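Local coordinates for protein major extracellular endoglucanase (Xanthomonas campestris pv. campestris, PDB 4TUF) that hydrolyses internal beta-1,4-glucosidic linkages of cellulose and related beta-glucans, this chain being the family 5 TIM-barrel catalytic part of a longer enzyme, at residues 80-85 with 92-97; 44-49 with 96-101; 22-27 with 32-37. All blocks are in the same frame, centred on the assembly; numbering follows the deposited sequence.

How the interactions relate
The three contacts lie on one side of the TIM barrel, their centres 11 to 12 Å apart. Interactions 1 and 2 follow each other along helix 88-102 and share Ile96 and Ala97. Interaction 3, where strand 16-23 runs into its loop, packs on interaction 1, with Val95 CG2 3.9 Å from Phe27 CZ and Leu83 CD1 3.8 Å from Leu37 CD1, and on interaction 2 through Met45 CE, 3.5 Å from Met34 CE. Interaction 1 holds a phosphate on the outside of the barrel, away from the catalytic centre. Interaction 3 comes nearest to that centre, the side chain of Phe25 being about 4 Å from that of Glu278, the probable nucleophile.

Interaction 1 (80-85 with 92-97); sequences NADLQG and LDKVIA. With 2HP (dihydrogenphosphate ion), chain E.
A phosphate site on the outside of the barrel is built here where Asp82 and Leu83, in a short 3-10 turn of the loop between strand 56-61 and helix 88-102, meet Lys94 of that helix; Lys43 completes it. The two sides touch lightly. Leu83 CD2 lies 3.9 Å from Lys94 CD, methyl against methylene, and Asp82 OD2 is 3.7 Å from Lys94 CE. Lysine suits the place because its long aliphatic stem can run over Leu83 and Trp42 and still carry a charge towards the anion. That stem is extended as far as CE and bends only at its last torsion (chi4 65°). Lys94 CE comes to 3.3 Å and NZ to 3.4 Å from phosphate O3, NZ being near the ion without a defined hydrogen bond. Asp82 also borders the ion, its OD2 3.3 Å from phosphate O2. Its other oxygen, OD1, accepts a hydrogen bond from Trp42 NE1, which helps to fix the turn of the carboxylate. Loop and helix thus meet by van der Waals contact, to which Asp82 OD2 and Lys94 NZ, 4.9 Å apart, may add a weak attraction. The two lysines probably favour the anion, whereas the carboxylate would disfavour it unless a phosphate proton lies between them, which is possible for dihydrogenphosphate.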
loop_
_atom_site.group_PDB
_atom_site.type_symbol
_atom_site.label_atom_id
_atom_site.label_comp_id
_atom_site.label_asym_id
_atom_site.label_seq_id
_atom_site.Cartn_x
_atom_site.Cartn_y
_atom_site.Cartn_z
ATOM N N ASN A 80 26.841 -3.424 1.294
ATOM C CA ASN A 80 26.072 -2.817 2.374
ATOM C C ASN A 80 26.805 -2.908 3.709
ATOM O O ASN A 80 26.298 -3.491 4.667
ATOM C CB ASN A 80 24.697 -3.481 2.481
ATOM C CG ASN A 80 23.870 -3.318 1.221
ATOM O OD1 ASN A 80 23.198 -2.302 1.030
ATOM N ND2 ASN A 80 23.910 -4.324 0.354
ATOM N N ALA A 81 27.994 -2.313 3.766
ATOM C CA ALA A 81 28.878 -2.442 4.920
ATOM C C ALA A 81 28.299 -1.838 6.191
ATOM O O ALA A 81 28.570 -2.315 7.288
ATOM C CB ALA A 81 30.221 -1.808 4.616
ATOM N N ASP A 82 27.501 -0.790 6.047
ATOM C CA ASP A 82 26.979 -0.101 7.217
ATOM C C ASP A 82 25.759 -0.805 7.826
ATOM O O ASP A 82 25.187 -0.317 8.803
ATOM C CB ASP A 82 26.634 1.348 6.865
ATOM C CG ASP A 82 25.533 1.450 5.832
ATOM O OD1 ASP A 82 25.306 0.465 5.100
ATOM O OD2 ASP A 82 24.896 2.522 5.750
ATOM N N LEU A 83 25.365 -1.945 7.262
ATOM C CA LEU A 83 24.269 -2.728 7.834
ATOM C C LEU A 83 24.775 -3.966 8.573
ATOM O O LEU A 83 23.999 -4.671 9.227
ATOM C CB LEU A 83 23.280 -3.156 6.753
ATOM C CG LEU A 83 22.576 -2.071 5.943
ATOM C CD1 LEU A 83 21.571 -2.717 5.009
ATOM C CD2 LEU A 83 21.911 -1.056 6.855
ATOM N N GLN A 84 26.076 -4.229 8.470
ATOM C CA GLN A 84 26.670 -5.408 9.094
ATOM C C GLN A 84 26.498 -5.409 10.612
ATOM O O GLN A 84 26.867 -4.449 11.290
ATOM C CB GLN A 84 28.152 -5.504 8.737
ATOM C CG GLN A 84 28.723 -6.904 8.851
ATOM C CD GLN A 84 30.089 -7.018 8.218
ATOM O OE1 GLN A 84 30.670 -6.021 7.780
ATOM N NE2 GLN A 84 30.613 -8.236 8.166
ATOM N N GLY A 85 25.934 -6.493 11.137
ATOM C CA GLY A 85 25.705 -6.622 12.566
ATOM C C GLY A 85 24.339 -6.138 13.021
ATOM O O GLY A 85 23.844 -6.550 14.069
ATOM N N LEU A 92 15.384 -1.342 9.600
ATOM C CA LEU A 92 14.152 -0.600 9.355
ATOM C C LEU A 92 14.317 0.830 9.861
ATOM O O LEU A 92 14.003 1.789 9.151
ATOM C CB LEU A 92 12.960 -1.282 10.028
ATOM C CG LEU A 92 11.571 -0.661 9.836
ATOM C CD1 LEU A 92 11.231 -0.547 8.355
ATOM C CD2 LEU A 92 10.494 -1.466 10.582
ATOM N N ASP A 93 14.829 0.963 11.083
ATOM C CA ASP A 93 15.101 2.273 11.662
ATOM C C ASP A 93 15.946 3.118 10.717
ATOM O O ASP A 93 15.630 4.278 10.452
ATOM C CB ASP A 93 15.811 2.135 13.013
ATOM C CG ASP A 93 14.885 1.657 14.119
ATOM O OD1 ASP A 93 13.663 1.512 13.871
ATOM O OD2 ASP A 93 15.380 1.444 15.247
ATOM N N LYS A 94 17.009 2.515 10.196
ATOM C CA LYS A 94 17.956 3.210 9.332
ATOM C C LYS A 94 17.361 3.565 7.961
ATOM O O LYS A 94 17.697 4.599 7.381
ATOM C CB LYS A 94 19.210 2.356 9.154
ATOM C CG LYS A 94 20.457 3.137 8.810
ATOM C CD LYS A 94 21.688 2.250 8.894
ATOM C CE LYS A 94 22.958 3.080 8.849
ATOM N NZ LYS A 94 23.065 3.960 10.047
ATOM N N VAL A 95 16.486 2.707 7.445
ATOM C CA VAL A 95 15.868 2.949 6.143
ATOM C C VAL A 95 14.841 4.082 6.210
ATOM O O VAL A 95 14.823 4.968 5.352
ATOM C CB VAL A 95 15.193 1.675 5.592
ATOM C CG1 VAL A 95 14.346 2.008 4.375
ATOM C CG2 VAL A 95 16.242 0.634 5.230
ATOM N N ILE A 96 13.994 4.053 7.232
ATOM C CA ILE A 96 13.008 5.108 7.438
ATOM C C ILE A 96 13.701 6.451 7.673
ATOM O O ILE A 96 13.235 7.494 7.207
ATOM C CB ILE A 96 12.073 4.760 8.614
ATOM C CG1 ILE A 96 11.078 3.685 8.172
ATOM C CG2 ILE A 96 11.309 5.981 9.096
ATOM C CD1 ILE A 96 10.454 2.924 9.312
ATOM N N ALA A 97 14.836 6.412 8.365
ATOM C CA ALA A 97 15.621 7.615 8.613
ATOM C C ALA A 97 16.198 8.178 7.314
ATOM O O ALA A 97 16.366 9.393 7.175
ATOM C CB ALA A 97 16.739 7.325 9.617
HETATM P P 2HP E . 25.976 5.405 7.551
HETATM O O1 2HP E . 26.536 6.613 8.264
HETATM O O2 2HP E . 26.785 5.117 6.305
HETATM O O3 2HP E . 26.035 4.212 8.477
HETATM O O4 2HP E . 24.541 5.678 7.161
#

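Interaction 2 (44-49 with 96-101)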
loop_
_atom_site.group_PDB
_atom_site.type_symbol
_atom_site.label_atom_id
_atom_site.label_comp_id
_atom_site.label_asym_id
_atom_site.label_seq_id
_atom_site.Cartn_x
_atom_site.Cartn_y
_atom_site.Cartn_z
ATOM N N ASP A 44 21.964 3.678 -2.203
ATOM C CA ASP A 44 22.018 4.035 -3.618
ATOM C C ASP A 44 20.717 3.695 -4.340
ATOM O O ASP A 44 20.305 4.402 -5.256
ATOM C CB ASP A 44 23.198 3.342 -4.303
ATOM C CG ASP A 44 24.536 3.972 -3.938
ATOM O OD1 ASP A 44 24.573 4.784 -2.984
ATOM O OD2 ASP A 44 25.551 3.654 -4.600
ATOM N N MET A 45 20.068 2.614 -3.924
ATOM C CA MET A 45 18.800 2.220 -4.521
ATOM C C MET A 45 17.683 3.206 -4.156
ATOM O O MET A 45 16.780 3.462 -4.951
ATOM C CB MET A 45 18.429 0.801 -4.088
ATOM C CG MET A 45 17.297 0.189 -4.890
ATOM S SD MET A 45 17.323 -1.612 -4.895
ATOM C CE MET A 45 17.072 -1.962 -3.164
ATOM N N ILE A 46 17.744 3.763 -2.952
ATOM C CA ILE A 46 16.787 4.788 -2.553
ATOM C C ILE A 46 17.027 6.061 -3.357
ATOM O O ILE A 46 16.090 6.670 -3.869
ATOM C CB ILE A 46 16.879 5.090 -1.045
ATOM C CG1 ILE A 46 16.290 3.932 -0.237
ATOM C CG2 ILE A 46 16.159 6.389 -0.707
ATOM C CD1 ILE A 46 16.472 4.086 1.252
ATOM N N VAL A 47 18.295 6.448 -3.464
ATOM C CA VAL A 47 18.703 7.615 -4.237
ATOM C C VAL A 47 18.161 7.535 -5.658
ATOM O O VAL A 47 17.731 8.540 -6.228
ATOM C CB VAL A 47 20.248 7.745 -4.270
ATOM C CG1 VAL A 47 20.708 8.626 -5.424
ATOM C CG2 VAL A 47 20.766 8.276 -2.945
ATOM N N GLN A 48 18.156 6.327 -6.215
ATOM C CA GLN A 48 17.709 6.126 -7.586
ATOM C C GLN A 48 16.203 6.300 -7.740
ATOM O O GLN A 48 15.741 6.881 -8.718
ATOM C CB GLN A 48 18.101 4.742 -8.093
ATOM C CG GLN A 48 17.838 4.577 -9.576
ATOM C CD GLN A 48 18.193 3.207 -10.092
ATOM O OE1 GLN A 48 18.313 2.251 -9.323
ATOM N NE2 GLN A 48 18.366 3.099 -11.409
ATOM N N MET A 49 15.437 5.793 -6.781
ATOM C CA MET A 49 13.992 5.814 -6.923
ATOM C C MET A 49 13.455 7.224 -6.702
ATOM O O MET A 49 12.396 7.573 -7.216
ATOM C CB MET A 49 13.326 4.800 -5.975
ATOM C CG MET A 49 13.212 5.196 -4.522
ATOM S SD MET A 49 12.340 3.919 -3.580
ATOM C CE MET A 49 13.649 2.741 -3.258
ATOM N N ILE A 96 13.994 4.053 7.232
ATOM C CA ILE A 96 13.008 5.108 7.438
ATOM C C ILE A 96 13.701 6.451 7.673
ATOM O O ILE A 96 13.235 7.494 7.207
ATOM C CB ILE A 96 12.073 4.760 8.614
ATOM C CG1 ILE A 96 11.078 3.685 8.172
ATOM C CG2 ILE A 96 11.309 5.981 9.096
ATOM C CD1 ILE A 96 10.454 2.924 9.312
ATOM N N ALA A 97 14.836 6.412 8.365
ATOM C CA ALA A 97 15.621 7.615 8.613
ATOM C C ALA A 97 16.198 8.178 7.314
ATOM O O ALA A 97 16.366 9.393 7.175
ATOM C CB ALA A 97 16.739 7.325 9.617
ATOM N N GLU A 98 16.501 7.292 6.368
ATOM C CA GLU A 98 17.076 7.703 5.089
ATOM C C GLU A 98 16.029 8.356 4.196
ATOM O O GLU A 98 16.281 9.408 3.606
ATOM C CB GLU A 98 17.708 6.512 4.365
ATOM C CG GLU A 98 18.181 6.828 2.949
ATOM C CD GLU A 98 19.335 7.814 2.914
ATOM O OE1 GLU A 98 19.957 8.055 3.974
ATOM O OE2 GLU A 98 19.625 8.347 1.819
ATOM N N PHE A 99 14.862 7.722 4.091
ATOM C CA PHE A 99 13.720 8.323 3.408
ATOM C C PHE A 99 13.421 9.703 3.978
ATOM O O PHE A 99 13.152 10.651 3.241
ATOM C CB PHE A 99 12.479 7.438 3.537
ATOM C CG PHE A 99 12.512 6.211 2.675
ATOM C CD1 PHE A 99 12.836 6.298 1.330
ATOM C CD2 PHE A 99 12.222 4.964 3.210
ATOM C CE1 PHE A 99 12.866 5.165 0.537
ATOM C CE2 PHE A 99 12.252 3.826 2.421
ATOM C CZ PHE A 99 12.574 3.926 1.083
ATOM N N ASN A 100 13.480 9.803 5.301
ATOM C CA ASN A 100 13.174 11.043 5.998
ATOM C C ASN A 100 14.167 12.146 5.666
ATOM O O ASN A 100 13.779 13.292 5.453
ATOM C CB ASN A 100 13.142 10.803 7.507
ATOM C CG ASN A 100 12.767 12.042 8.287
ATOM O OD1 ASN A 100 11.593 12.415 8.354
ATOM N ND2 ASN A 100 13.762 12.684 8.892
ATOM N N ALA A 101 15.449 11.791 5.618
ATOM C CA ALA A 101 16.507 12.753 5.319
ATOM C C ALA A 101 16.447 13.231 3.872
ATOM O O ALA A 101 16.862 14.346 3.563
ATOM C CB ALA A 101 17.870 12.149 5.613
#
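Ile46 holds CG1 beside its backbone N and anti to the carbonyl carbon (chi1 -73°), and the branch then runs on fully extended to CD1, so that the end of the side chain reaches across to Phe99 and Glu98. Phe99 has the same first torsion (-74°), which swings its ring towards helix 42-51 and offers Ile46 a broad flat face. CD1 of Ile46 sits over that face, 4.1 Å from the centroid and displaced towards the rim, in a CH-pi contact. Ile46 CG1, which carries CD1, and the second branch, CG2, lie on the same side of the ring plane but out past the rim, each 3.7 Å from Phe99 CE1. A beta-branched isoleucine can thus set three carbons against a single ring. Met49 brings an apolar, flexible thioether to the ring edge, its SD near the plane and 4.3 Å from Phe99 CE1. These are successive helices of the outer layer of the TIM barrel; the axes of segments 44-49 and 96-101 come within 10.8 Å and cross at -38°. Strand 56-61 comes between them in the chain, and its Val57 touches both Met49 and Phe99. Glu98 suits its place by having apolar methylenes under a charged end: Glu98 CG lies 3.6 Å from Ile46 CD1, while the carboxylate makes a long, weak ion pair with Lys43 NZ.

Interaction 3 (22-27 with 32-37)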
loop_
_atom_site.group_PDB
_atom_site.type_symbol
_atom_site.label_atom_id
_atom_site.label_comp_id
_atom_site.label_asym_id
_atom_site.label_seq_id
_atom_site.Cartn_x
_atom_site.Cartn_y
_atom_site.Cartn_z
ATOM N N VAL A 22 5.448 4.418 -4.610
ATOM C CA VAL A 22 5.738 3.071 -5.064
ATOM C C VAL A 22 5.895 2.173 -3.836
ATOM O O VAL A 22 6.292 2.636 -2.770
ATOM C CB VAL A 22 7.008 3.033 -5.951
ATOM C CG1 VAL A 22 8.245 3.386 -5.139
ATOM C CG2 VAL A 22 7.167 1.676 -6.627
ATOM N N ASN A 23 5.545 0.897 -3.979
ATOM C CA ASN A 23 5.744 -0.094 -2.923
ATOM C C ASN A 23 7.157 -0.674 -2.917
ATOM O O ASN A 23 7.683 -1.045 -3.964
ATOM C CB ASN A 23 4.742 -1.236 -3.075
ATOM C CG ASN A 23 3.337 -0.844 -2.672
ATOM O OD1 ASN A 23 2.919 -1.075 -1.534
ATOM N ND2 ASN A 23 2.595 -0.248 -3.604
ATOM N N VAL A 24 7.757 -0.759 -1.733
ATOM C CA VAL A 24 9.090 -1.337 -1.570
ATOM C C VAL A 24 9.029 -2.509 -0.597
ATOM O O VAL A 24 8.997 -2.298 0.614
ATOM C CB VAL A 24 10.098 -0.301 -1.042
ATOM C CG1 VAL A 24 11.485 -0.918 -0.946
ATOM C CG2 VAL A 24 10.116 0.937 -1.932
ATOM N N PHE A 25 9.017 -3.741 -1.104
ATOM C CA PHE A 25 8.826 -4.954 -0.312
ATOM C C PHE A 25 10.119 -5.526 0.252
ATOM O O PHE A 25 11.208 -5.184 -0.209
ATOM C CB PHE A 25 8.148 -6.034 -1.163
ATOM C CG PHE A 25 6.705 -5.759 -1.458
ATOM C CD1 PHE A 25 6.347 -4.879 -2.455
ATOM C CD2 PHE A 25 5.704 -6.383 -0.732
ATOM C CE1 PHE A 25 5.020 -4.622 -2.716
ATOM C CE2 PHE A 25 4.377 -6.130 -0.994
ATOM C CZ PHE A 25 4.033 -5.250 -1.989
ATOM N N GLY A 26 9.982 -6.447 1.199
ATOM C CA GLY A 26 11.106 -7.144 1.780
ATOM C C GLY A 26 10.933 -7.307 3.279
ATOM O O GLY A 26 11.080 -8.410 3.810
ATOM N N PHE A 27 10.601 -6.211 3.960
ATOM C CA PHE A 27 10.513 -6.207 5.419
ATOM C C PHE A 27 9.364 -7.067 5.948
ATOM O O PHE A 27 9.248 -7.275 7.156
ATOM C CB PHE A 27 10.361 -4.774 5.948
ATOM C CG PHE A 27 11.639 -3.977 5.948
ATOM C CD1 PHE A 27 12.645 -4.257 6.858
ATOM C CD2 PHE A 27 11.828 -2.939 5.048
ATOM C CE1 PHE A 27 13.819 -3.528 6.864
ATOM C CE2 PHE A 27 12.999 -2.207 5.049
ATOM C CZ PHE A 27 13.997 -2.501 5.957
ATOM N N HIS A 32 13.314 -10.331 6.246
ATOM C CA HIS A 32 13.175 -9.212 7.176
ATOM C C HIS A 32 14.081 -8.029 6.822
ATOM O O HIS A 32 14.728 -7.448 7.690
ATOM C CB HIS A 32 13.459 -9.672 8.607
ATOM C CG HIS A 32 12.709 -10.907 9.002
ATOM N ND1 HIS A 32 13.318 -12.137 9.137
ATOM C CD2 HIS A 32 11.399 -11.104 9.281
ATOM C CE1 HIS A 32 12.417 -13.037 9.490
ATOM N NE2 HIS A 32 11.243 -12.435 9.581
ATOM N N VAL A 33 14.117 -7.676 5.542
ATOM C CA VAL A 33 14.871 -6.520 5.068
ATOM C C VAL A 33 14.394 -6.226 3.652
ATOM O O VAL A 33 13.989 -7.148 2.945
ATOM C CB VAL A 33 16.408 -6.774 5.100
ATOM C CG1 VAL A 33 16.798 -7.901 4.150
ATOM C CG2 VAL A 33 17.194 -5.500 4.786
ATOM N N MET A 34 14.419 -4.961 3.235
ATOM C CA MET A 34 14.012 -4.620 1.869
ATOM C C MET A 34 14.851 -5.415 0.869
ATOM O O MET A 34 16.033 -5.648 1.094
ATOM C CB MET A 34 14.132 -3.114 1.606
ATOM C CG MET A 34 15.549 -2.590 1.571
ATOM S SD MET A 34 15.650 -0.831 1.183
ATOM C CE MET A 34 15.113 -0.829 -0.514
ATOM N N HIS A 35 14.218 -5.848 -0.217
ATOM C CA HIS A 35 14.840 -6.743 -1.189
ATOM C C HIS A 35 15.882 -6.069 -2.071
ATOM O O HIS A 35 15.868 -4.854 -2.252
ATOM C CB HIS A 35 13.771 -7.375 -2.086
ATOM C CG HIS A 35 13.093 -8.563 -1.478
ATOM N ND1 HIS A 35 11.812 -8.940 -1.816
ATOM C CD2 HIS A 35 13.521 -9.462 -0.560
ATOM C CE1 HIS A 35 11.476 -10.019 -1.131
ATOM N NE2 HIS A 35 12.496 -10.355 -0.361
ATOM N N GLY A 36 16.777 -6.881 -2.626
ATOM C CA GLY A 36 17.735 -6.412 -3.606
ATOM C C GLY A 36 19.096 -6.070 -3.038
ATOM O O GLY A 36 20.000 -5.661 -3.769
ATOM N N LEU A 37 19.257 -6.247 -1.733
ATOM C CA LEU A 37 20.523 -5.917 -1.097
ATOM C C LEU A 37 21.554 -7.019 -1.333
ATOM O O LEU A 37 22.643 -6.991 -0.761
ATOM C CB LEU A 37 20.328 -5.661 0.399
ATOM C CG LEU A 37 19.294 -4.574 0.721
ATOM C CD1 LEU A 37 19.412 -4.083 2.157
ATOM C CD2 LEU A 37 19.387 -3.404 -0.257
#
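Residues 24-27 and 32-35 run nearly antiparallel, 153° apart, and close to 3.9 Å between the CA atoms of Gly26 and Met34, pinned by one hydrogen bond from His35 N to Phe25 O. That bond is 3.1 Å long and nearly straight (164° at the hydrogen); the CA-H of Met34 adds a weaker contact to the same oxygen. Glycine is needed at position 26 because Val33 O, Met34 CA and His35 N fill the space where a CB would lie, and at its backbone angles the preceding carbonyl O crowds that space too. Gly26 CA lies squarely over the centre of the His35 imidazole, 3.9 Å from the centroid, a CH-pi contact for which a flat ring is well shaped. Phe27 packs on the far side of Gly26 from His35. One face of its ring is laid against the opposing backbone, with Met34 N 3.5 Å above the plane over the ring centre and Val33 CA in a further CH-pi contact. Met34 CB reaches the same ring, 3.7 Å from Phe27 CE2. Farther out, the thioether bends at chi3 (-68°), setting its methyl CE 3.7 Å from Val24 CG1; methionine has the flexible, apolar reach to fill this place. This is the loop that follows barrel strand 16-23; it doubles back on itself and leads to helix 42-51. Phe25, modelled in two conformers, carries it to the probable nucleophile Glu278, its ring meeting those of Trp312 and His111. The Phe27 ring packs on Leu59 of strand 56-61 and on Leu92 and Val95 of helix 88-102, while on helix 42-51 Val24 touches Met49 and Met34 touches Met45.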